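Local coordinates for uncharacterized protein (Borrelia turicatae, PDB 5VJ4), which is of unknown function but is a putative surface protein, probably a lipid-binding one, whose gene is differentially regulated in the tick-mammalian transmission cycle of relapsing fever spirochetes, at residues 188-192 against 275-280; 234-238 against 266-271. All coordinates share one frame. Residues are numbered along the deposited sequence.

Interaction 1: residues 188-192 against 275-280; sequences RYDGL and VYYVVR
Two helical segments pack side by side here. Residues 188-192 lie on helix 176-201 and residues 275-280 on helix 263-301. Their N-to-C directions run roughly parallel, crossing at -35°, and the axes come within 10.4 Å. The nearest CA pairs are Arg188 with Tyr276 at 6.4 Å and Leu192 with Arg280 at 7.4 Å. Helix 263-301 is kinked at Val275 and Tyr276, whose N atoms make no bond to the preceding turn.

Leu192 is the main bump. In its m,t rotamer it points at the other helix and fills a hollow formed by Tyr276, Val279 and Arg280. Its CG lies 3.8 Å from Tyr276 CE1, its CD1 3.6 Å from Val279 CG2, and its CD2 3.8 Å from Arg280 CD. CD2 also sits over one face of the Tyr276 ring. Tyr276 answers from the opposite helix. Its t rotamer sends the ring into the gap between Arg188 and Leu192, and Tyr276 CD1 is 3.6 Å from Arg188 CB. Tyr189 starts out away from the partner, but its m rotamer swings the ring along the interface. Its OH meets Val275 CG1 at 3.9 Å with the ring edge-on, and its CE1 is 4.5 Å from Val279 CG2.

The contact is apolar. The guanidinium of Arg188 serves the dimer instead: NE hydrogen-bonds Asn271 O of the second subunit. Phe221 packs edge-to-face on Tyr189. This is apolar helix-helix packing at a shallow crossing angle, joining helices 176-201 and 263-301 of an all-helical fold beside the dimer interface.

Interaction 2: residues 234-238 against 266-271; sequences MDDIY and FNNVLN
Residues 234-238 leave a 3-10 turn at Met234 (selenomethionine) and Asp235. Asp236 is extended, and Ile237 and Tyr238 return to helix-like backbone angles. They lie against helical residues 266-271, with Ile237 CA 6.1 Å from Asn271 CA.

Apolar contacts centre on Leu270 (m,t). Ile237, with chi1 p, points at the helix and brings CD1 to 3.7 Å from Leu270 CD1. Tyr238 CE1 lies 4.1 Å from the same Leu270 CD1. The Tyr238 hydroxyl also reaches the edge of the Phe266 ring, OH to CE2 3.9 Å.

Two side-chain hydrogen bonds accompany this packing. Asn267 ND2 donates to Tyr238 OH at 2.7 Å, with both residues in m rotamers. Asn271 ND2 donates weakly to Asp236 OD1 at 3.4 Å. Lys263 NZ also hydrogen-bonds Tyr238 OH and Asn267 OD1.

The chemistry implies a loop held by an apolar centre, bordered by one good hydrogen bond, Asn267 to Tyr238, and one weak one.

Both interactions use helix 263-301, on successive turns, and their centres lie 14 Å apart. They touch through Val278 CG2 and Leu270 O, 3.7 Å apart, and Val275 CG2 and Ile237 CB, 4.2 Å apart. Interaction 1 is deeper, its centre about 9 Å from the centre of the chain, and joins two long helices by apolar packing. Interaction 2 is partly buried, its centre about 19 Å from that point, and holds a loop with hydrogen bonds as well as hydrophobic contact. Residues 234-238 and 266-271 both lie in the chain between 188-192 and 275-280. Across the dimer, the Arg188-Asn271 hydrogen bond links interaction 1 of one chain to interaction 2 of the other.

Interaction 1: residues 188-192 against 275-280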
loop_
_atom_site.group_PDB
_atom_site.type_symbol
_atom_site.label_atom_id
_atom_site.label_comp_id
_atom_site.label_asym_id
_atom_site.label_seq_id
_atom_site.Cartn_x
_atom_site.Cartn_y
_atom_site.Cartn_z
ATOM N N ARG A 188 9.396 -7.278 -6.017
ATOM C CA ARG A 188 8.748 -6.815 -4.785
ATOM C C ARG A 188 9.468 -7.385 -3.564
ATOM O O ARG A 188 9.802 -6.651 -2.632
ATOM C CB ARG A 188 7.257 -7.162 -4.761
ATOM C CG ARG A 188 6.504 -6.723 -5.992
ATOM C CD ARG A 188 5.021 -6.536 -5.751
ATOM N NE ARG A 188 4.316 -6.267 -7.000
ATOM C CZ ARG A 188 4.013 -7.187 -7.914
ATOM N NH1 ARG A 188 4.340 -8.478 -7.740
ATOM N NH2 ARG A 188 3.386 -6.803 -9.015
ATOM N N TYR A 189 9.766 -8.680 -3.608
ATOM C CA TYR A 189 10.435 -9.306 -2.498
ATOM C C TYR A 189 11.825 -8.686 -2.266
ATOM O O TYR A 189 12.176 -8.386 -1.094
ATOM C CB TYR A 189 10.514 -10.805 -2.686
ATOM C CG TYR A 189 9.214 -11.592 -2.605
ATOM C CD1 TYR A 189 8.039 -11.045 -2.091
ATOM C CD2 TYR A 189 9.188 -12.929 -3.012
ATOM C CE1 TYR A 189 6.871 -11.805 -2.015
ATOM C CE2 TYR A 189 8.046 -13.689 -2.905
ATOM C CZ TYR A 189 6.888 -13.126 -2.419
ATOM O OH TYR A 189 5.770 -13.924 -2.359
ATOM N N ASP A 190 12.573 -8.453 -3.362
ATOM C CA ASP A 190 13.851 -7.704 -3.297
ATOM C C ASP A 190 13.682 -6.425 -2.491
ATOM O O ASP A 190 14.383 -6.205 -1.487
ATOM C CB ASP A 190 14.386 -7.357 -4.689
ATOM C CG ASP A 190 15.136 -8.516 -5.350
ATOM O OD1 ASP A 190 15.528 -9.471 -4.641
ATOM O OD2 ASP A 190 15.331 -8.470 -6.591
ATOM N N GLY A 191 12.690 -5.632 -2.883
ATOM C CA GLY A 191 12.425 -4.366 -2.221
ATOM C C GLY A 191 12.269 -4.548 -0.746
ATOM O O GLY A 191 12.888 -3.832 0.040
ATOM N N LEU A 192 11.464 -5.539 -0.366
ATOM C CA LEU A 192 11.140 -5.734 1.043
ATOM C C LEU A 192 12.390 -6.123 1.810
ATOM O O LEU A 192 12.647 -5.595 2.901
ATOM C CB LEU A 192 10.036 -6.756 1.203
ATOM C CG LEU A 192 8.642 -6.292 0.756
ATOM C CD1 LEU A 192 7.799 -7.504 0.474
ATOM C CD2 LEU A 192 7.967 -5.441 1.787
ATOM N N VAL A 275 -0.080 -9.055 -2.278
ATOM C CA VAL A 275 0.929 -9.808 -1.567
ATOM C C VAL A 275 2.032 -8.958 -0.947
ATOM O O VAL A 275 2.507 -9.269 0.136
ATOM C CB VAL A 275 1.581 -10.786 -2.512
ATOM C CG1 VAL A 275 2.698 -11.520 -1.809
ATOM C CG2 VAL A 275 0.533 -11.749 -3.042
ATOM N N TYR A 276 2.460 -7.921 -1.655
ATOM C CA TYR A 276 3.496 -7.048 -1.163
ATOM C C TYR A 276 3.136 -6.515 0.216
ATOM O O TYR A 276 3.929 -6.662 1.147
ATOM C CB TYR A 276 3.657 -5.919 -2.135
ATOM C CG TYR A 276 4.681 -4.885 -1.802
ATOM C CD1 TYR A 276 6.008 -5.102 -2.088
ATOM C CD2 TYR A 276 4.317 -3.650 -1.277
ATOM C CE1 TYR A 276 6.961 -4.129 -1.850
ATOM C CE2 TYR A 276 5.263 -2.669 -1.025
ATOM C CZ TYR A 276 6.582 -2.917 -1.326
ATOM O OH TYR A 276 7.529 -1.969 -1.070
ATOM N N TYR A 277 1.953 -5.920 0.368
ATOM C CA TYR A 277 1.579 -5.442 1.719
ATOM C C TYR A 277 1.220 -6.541 2.693
ATOM O O TYR A 277 1.416 -6.369 3.883
ATOM C CB TYR A 277 0.483 -4.396 1.707
ATOM C CG TYR A 277 0.949 -3.190 0.999
ATOM C CD1 TYR A 277 0.842 -3.087 -0.389
ATOM C CD2 TYR A 277 1.571 -2.173 1.695
ATOM C CE1 TYR A 277 1.335 -1.987 -1.060
ATOM C CE2 TYR A 277 2.072 -1.080 1.038
ATOM C CZ TYR A 277 1.961 -0.994 -0.338
ATOM O OH TYR A 277 2.456 0.103 -1.004
ATOM N N VAL A 278 0.717 -7.663 2.189
ATOM C CA VAL A 278 0.319 -8.702 3.072
ATOM C C VAL A 278 1.550 -9.269 3.751
ATOM O O VAL A 278 1.564 -9.406 4.963
ATOM C CB VAL A 278 -0.471 -9.814 2.382
ATOM C CG1 VAL A 278 -0.573 -11.034 3.300
ATOM C CG2 VAL A 278 -1.861 -9.329 2.067
ATOM N N VAL A 279 2.584 -9.598 2.988
ATOM C CA VAL A 279 3.753 -10.224 3.619
ATOM C C VAL A 279 4.455 -9.282 4.589
ATOM O O VAL A 279 4.907 -9.702 5.633
ATOM C CB VAL A 279 4.750 -10.839 2.634
ATOM C CG1 VAL A 279 4.057 -11.904 1.819
ATOM C CG2 VAL A 279 5.370 -9.814 1.722
ATOM N N ARG A 280 4.496 -8.000 4.278
ATOM C CA ARG A 280 5.118 -7.097 5.204
ATOM C C ARG A 280 4.368 -7.014 6.542
ATOM O O ARG A 280 4.978 -6.994 7.595
ATOM C CB ARG A 280 5.284 -5.747 4.583
ATOM C CG ARG A 280 6.145 -4.877 5.432
ATOM C CD ARG A 280 6.490 -3.604 4.716
ATOM N NE ARG A 280 7.393 -2.831 5.568
ATOM C CZ ARG A 280 6.988 -1.902 6.427
ATOM N NH1 ARG A 280 7.883 -1.261 7.149
ATOM N NH2 ARG A 280 5.689 -1.610 6.556
#

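Interaction 2: residues 234-238 against 266-271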
loop_
_atom_site.group_PDB
_atom_site.type_symbol
_atom_site.label_atom_id
_atom_site.label_comp_id
_atom_site.label_asym_id
_atom_site.label_seq_id
_atom_site.Cartn_x
_atom_site.Cartn_y
_atom_site.Cartn_z
HETATM N N MSE A 234 -1.754 -18.239 -8.219
HETATM C CA MSE A 234 -1.364 -16.810 -8.244
HETATM C C MSE A 234 -2.511 -15.826 -8.162
HETATM O O MSE A 234 -2.321 -14.706 -7.687
HETATM C CB MSE A 234 -0.530 -16.445 -9.463
HETATM C CG MSE A 234 0.483 -17.534 -9.752
HETATM SE SE MSE A 234 1.773 -16.871 -11.090
HETATM C CE MSE A 234 2.212 -18.629 -11.858
ATOM N N ASP A 235 -3.707 -16.215 -8.592
ATOM C CA ASP A 235 -4.848 -15.304 -8.520
ATOM C C ASP A 235 -5.411 -15.173 -7.091
ATOM O O ASP A 235 -6.404 -14.481 -6.873
ATOM C CB ASP A 235 -5.949 -15.717 -9.506
ATOM C CG ASP A 235 -5.531 -15.563 -10.969
ATOM O OD1 ASP A 235 -4.649 -14.722 -11.261
ATOM O OD2 ASP A 235 -6.100 -16.285 -11.826
ATOM N N ASP A 236 -4.787 -15.844 -6.124
ATOM C CA ASP A 236 -5.160 -15.684 -4.742
ATOM C C ASP A 236 -3.922 -15.337 -3.944
ATOM O O ASP A 236 -2.860 -15.943 -4.139
ATOM C CB ASP A 236 -5.789 -16.976 -4.204
ATOM C CG ASP A 236 -6.653 -16.750 -2.957
ATOM O OD1 ASP A 236 -7.144 -15.617 -2.706
ATOM O OD2 ASP A 236 -6.850 -17.741 -2.232
ATOM N N ILE A 237 -4.052 -14.376 -3.038
ATOM C CA ILE A 237 -2.904 -14.020 -2.228
ATOM C C ILE A 237 -2.402 -15.244 -1.441
ATOM O O ILE A 237 -1.194 -15.456 -1.352
ATOM C CB ILE A 237 -3.134 -12.771 -1.365
ATOM C CG1 ILE A 237 -4.157 -13.058 -0.282
ATOM C CG2 ILE A 237 -3.559 -11.568 -2.213
ATOM C CD1 ILE A 237 -3.503 -13.285 1.060
ATOM N N TYR A 238 -3.307 -16.092 -0.949
ATOM C CA TYR A 238 -2.861 -17.299 -0.205
ATOM C C TYR A 238 -2.036 -18.238 -1.086
ATOM O O TYR A 238 -1.350 -19.112 -0.579
ATOM C CB TYR A 238 -4.028 -18.090 0.390
ATOM C CG TYR A 238 -4.775 -17.471 1.557
ATOM C CD1 TYR A 238 -5.616 -16.354 1.387
ATOM C CD2 TYR A 238 -4.667 -18.014 2.829
ATOM C CE1 TYR A 238 -6.303 -15.793 2.475
ATOM C CE2 TYR A 238 -5.355 -17.465 3.920
ATOM C CZ TYR A 238 -6.173 -16.376 3.741
ATOM O OH TYR A 238 -6.847 -15.866 4.837
ATOM N N PHE A 266 -12.278 -10.035 5.755
ATOM C CA PHE A 266 -10.866 -10.088 6.083
ATOM C C PHE A 266 -10.092 -10.443 4.834
ATOM O O PHE A 266 -9.135 -9.756 4.475
ATOM C CB PHE A 266 -10.633 -11.128 7.164
ATOM C CG PHE A 266 -9.197 -11.419 7.444
ATOM C CD1 PHE A 266 -8.407 -10.512 8.171
ATOM C CD2 PHE A 266 -8.625 -12.622 7.023
ATOM C CE1 PHE A 266 -7.069 -10.794 8.460
ATOM C CE2 PHE A 266 -7.281 -12.910 7.305
ATOM C CZ PHE A 266 -6.506 -11.996 8.028
ATOM N N ASN A 267 -10.528 -11.495 4.153
ATOM C CA ASN A 267 -9.865 -11.862 2.927
ATOM C C ASN A 267 -9.911 -10.819 1.820
ATOM O O ASN A 267 -8.970 -10.753 1.022
ATOM C CB ASN A 267 -10.328 -13.214 2.443
ATOM C CG ASN A 267 -9.759 -14.349 3.273
ATOM O OD1 ASN A 267 -10.230 -15.474 3.204
ATOM N ND2 ASN A 267 -8.729 -14.058 4.059
ATOM N N ASN A 268 -10.968 -9.993 1.788
ATOM C CA ASN A 268 -11.039 -8.992 0.751
ATOM C C ASN A 268 -9.980 -7.907 0.895
ATOM O O ASN A 268 -9.383 -7.477 -0.107
ATOM C CB ASN A 268 -12.422 -8.372 0.548
ATOM C CG ASN A 268 -12.443 -7.426 -0.681
ATOM O OD1 ASN A 268 -13.240 -6.489 -0.778
ATOM N ND2 ASN A 268 -11.520 -7.659 -1.617
ATOM N N VAL A 269 -9.717 -7.478 2.121
ATOM C CA VAL A 269 -8.654 -6.469 2.282
ATOM C C VAL A 269 -7.300 -7.034 1.895
ATOM O O VAL A 269 -6.507 -6.341 1.248
ATOM C CB VAL A 269 -8.617 -5.744 3.638
ATOM C CG1 VAL A 269 -9.922 -5.040 3.874
ATOM C CG2 VAL A 269 -8.543 -6.738 4.717
ATOM N N LEU A 270 -7.066 -8.305 2.216
ATOM C CA LEU A 270 -5.819 -8.923 1.801
ATOM C C LEU A 270 -5.672 -8.865 0.295
ATOM O O LEU A 270 -4.640 -8.474 -0.206
ATOM C CB LEU A 270 -5.742 -10.352 2.262
ATOM C CG LEU A 270 -5.790 -10.668 3.753
ATOM C CD1 LEU A 270 -5.313 -12.087 4.001
ATOM C CD2 LEU A 270 -4.974 -9.730 4.606
ATOM N N ASN A 271 -6.733 -9.227 -0.412
ATOM C CA ASN A 271 -6.688 -9.203 -1.845
ATOM C C ASN A 271 -6.586 -7.828 -2.442
ATOM O O ASN A 271 -5.985 -7.653 -3.504
ATOM C CB ASN A 271 -7.798 -10.022 -2.477
ATOM C CG ASN A 271 -7.324 -11.452 -2.801
ATOM O OD1 ASN A 271 -6.902 -11.726 -3.924
ATOM N ND2 ASN A 271 -7.330 -12.348 -1.797
#